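Local coordinates for protein polyisoprenyl-teichoic acid--peptidoglycan teichoic acid transferase TagV (Bacillus subtilis, PDB 6UF3) that is a bacterial cell-envelope protein of the LytR-CpsA-Psr family, at residues A[7-12]-A[26-31]. Numbering follows the deposited sequence.
Sequences SILFMG and DSLIVV
Ile8, Phe10 and Gly12 pair antiparallel with Val31, Ile29 and Ser27 through paired backbone hydrogen bonds, the short strand axes running at 166°. The bond from Phe10 N to Ile29 O, 2.8 Å long, is almost straight at 174°. At the Gly12 end the regular pairing gives way to a classic beta bulge: Gly12 O accepts from both Asp26 N, at 2.7 Å, and Ser27 N, at 3.0 Å. Glycine suits this place because a CB here would press tightly against Ser27 CB.

On the face carrying Phe10, the ring stands up from the sheet and leans back over its own strand toward Ile8, its CE1 meeting Val31 CG2 obliquely at 3.8 Å. Beta-branched Val31 suits an extended strand, and its CG2, anti to the carbonyl carbon, reaches the ring. Ile8 CG2 covers one face of that ring from 3.6 Å above its plane, near the rim, while Ile29 O lies at the ring's edge. A water links Ser27 OG to Phe10 O, weakly at the carbonyl; serine suits this partly exposed place because its hydroxyl can bind the water and, weakly, Gln164 OE1.

On the other face Leu9, Met11, Leu28 and Val30 form an apolar patch. Chi1 of 171° sets Leu9 CG anti to the backbone N, and the second torsion turns CD1 to 3.8 Å from Val30 CG2. Flexible Met11 lays its CG against Leu28 CD2 at 3.7 Å before its chain bends at chi3.

Strands 6-13 and 25-34 form a hairpin at the middle of a mixed sheet, with 90-94 beyond the first and 39-44 beyond the second. Helix 158-177 packs Leu168 onto Phe10, Ile29 and Val31, whereas helix 72-84 covers Met11, Leu28 and Val30, sandwiching the hairpin.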
loop_
_atom_site.group_PDB
_atom_site.type_symbol
_atom_site.label_atom_id
_atom_site.label_comp_id
_atom_site.label_asym_id
_atom_site.label_seq_id
_atom_site.Cartn_x
_atom_site.Cartn_y
_atom_site.Cartn_z
ATOM N N SER A 7 -4.521 -12.001 2.443
ATOM C CA SER A 7 -3.687 -10.819 2.297
ATOM C C SER A 7 -4.177 -9.933 1.148
ATOM O O SER A 7 -4.836 -10.401 0.221
ATOM C CB SER A 7 -2.230 -11.219 2.033
ATOM O OG SER A 7 -2.193 -12.026 0.856
ATOM N N ILE A 8 -3.848 -8.644 1.238
ATOM C CA ILE A 8 -4.124 -7.651 0.201
ATOM C C ILE A 8 -2.825 -6.920 -0.112
ATOM O O ILE A 8 -2.118 -6.484 0.802
ATOM C CB ILE A 8 -5.189 -6.625 0.631
ATOM C CG1 ILE A 8 -6.429 -7.303 1.210
ATOM C CG2 ILE A 8 -5.563 -5.728 -0.566
ATOM C CD1 ILE A 8 -7.414 -6.308 1.814
ATOM N N LEU A 9 -2.508 -6.784 -1.400
ATOM C CA LEU A 9 -1.439 -5.892 -1.837
ATOM C C LEU A 9 -2.065 -4.630 -2.417
ATOM O O LEU A 9 -2.866 -4.701 -3.360
ATOM C CB LEU A 9 -0.536 -6.556 -2.885
ATOM C CG LEU A 9 0.491 -5.616 -3.555
ATOM C CD1 LEU A 9 1.506 -5.047 -2.553
ATOM C CD2 LEU A 9 1.240 -6.333 -4.714
ATOM N N PHE A 10 -1.686 -3.484 -1.862
ATOM C CA PHE A 10 -2.089 -2.174 -2.345
ATOM C C PHE A 10 -0.948 -1.592 -3.166
ATOM O O PHE A 10 0.172 -1.456 -2.669
ATOM C CB PHE A 10 -2.411 -1.239 -1.174
ATOM C CG PHE A 10 -3.631 -1.639 -0.385
ATOM C CD1 PHE A 10 -3.521 -2.518 0.686
ATOM C CD2 PHE A 10 -4.877 -1.116 -0.699
ATOM C CE1 PHE A 10 -4.642 -2.884 1.422
ATOM C CE2 PHE A 10 -5.996 -1.486 0.021
ATOM C CZ PHE A 10 -5.872 -2.362 1.089
ATOM N N MET A 11 -1.237 -1.259 -4.420
ATOM C CA MET A 11 -0.274 -0.696 -5.361
ATOM C C MET A 11 -0.723 0.713 -5.719
ATOM O O MET A 11 -1.863 0.913 -6.160
ATOM C CB MET A 11 -0.169 -1.570 -6.615
ATOM C CG MET A 11 0.487 -2.918 -6.352
ATOM S SD MET A 11 0.186 -4.120 -7.683
ATOM C CE MET A 11 -1.473 -4.667 -7.261
ATOM N N GLY A 12 0.151 1.689 -5.488
ATOM C CA GLY A 12 -0.045 3.044 -5.964
ATOM C C GLY A 12 0.903 3.323 -7.124
ATOM O O GLY A 12 2.108 3.102 -7.007
ATOM N N ASP A 26 4.785 3.290 -7.273
ATOM C CA ASP A 26 5.328 4.220 -6.296
ATOM C C ASP A 26 5.066 3.778 -4.871
ATOM O O ASP A 26 5.860 4.087 -3.978
ATOM C CB ASP A 26 4.743 5.623 -6.505
ATOM C CG ASP A 26 5.121 6.220 -7.847
ATOM O OD1 ASP A 26 4.206 6.524 -8.643
ATOM O OD2 ASP A 26 6.335 6.378 -8.107
ATOM N N SER A 27 3.989 3.036 -4.649
ATOM C CA SER A 27 3.592 2.650 -3.300
ATOM C C SER A 27 3.261 1.169 -3.301
ATOM O O SER A 27 2.530 0.702 -4.182
ATOM C CB SER A 27 2.388 3.483 -2.836
ATOM O OG SER A 27 2.001 3.126 -1.516
ATOM N N LEU A 28 3.804 0.430 -2.330
ATOM C CA LEU A 28 3.534 -0.998 -2.173
ATOM C C LEU A 28 3.276 -1.276 -0.704
ATOM O O LEU A 28 4.209 -1.209 0.101
ATOM C CB LEU A 28 4.709 -1.854 -2.638
ATOM C CG LEU A 28 5.019 -1.866 -4.139
ATOM C CD1 LEU A 28 6.282 -2.669 -4.348
ATOM C CD2 LEU A 28 3.886 -2.435 -4.965
ATOM N N ILE A 29 2.037 -1.616 -0.358
ATOM C CA ILE A 29 1.688 -1.912 1.029
ATOM C C ILE A 29 0.942 -3.235 1.083
ATOM O O ILE A 29 -0.053 -3.420 0.382
ATOM C CB ILE A 29 0.831 -0.798 1.649
ATOM C CG1 ILE A 29 1.576 0.537 1.604
ATOM C CG2 ILE A 29 0.492 -1.171 3.098
ATOM C CD1 ILE A 29 0.710 1.755 1.897
ATOM N N VAL A 30 1.402 -4.143 1.938
ATOM C CA VAL A 30 0.758 -5.433 2.149
ATOM C C VAL A 30 0.031 -5.389 3.485
ATOM O O VAL A 30 0.602 -4.955 4.492
ATOM C CB VAL A 30 1.788 -6.571 2.135
ATOM C CG1 VAL A 30 1.164 -7.876 2.585
ATOM C CG2 VAL A 30 2.349 -6.714 0.710
ATOM N N VAL A 31 -1.226 -5.828 3.491
ATOM C CA VAL A 31 -1.995 -6.001 4.724
ATOM C C VAL A 31 -2.388 -7.467 4.811
ATOM O O VAL A 31 -2.866 -8.041 3.826
ATOM C CB VAL A 31 -3.241 -5.095 4.748
ATOM C CG1 VAL A 31 -4.112 -5.394 5.981
ATOM C CG2 VAL A 31 -2.835 -3.631 4.717
HETATM O O HOH W 1 -0.018 1.288 -1.746
#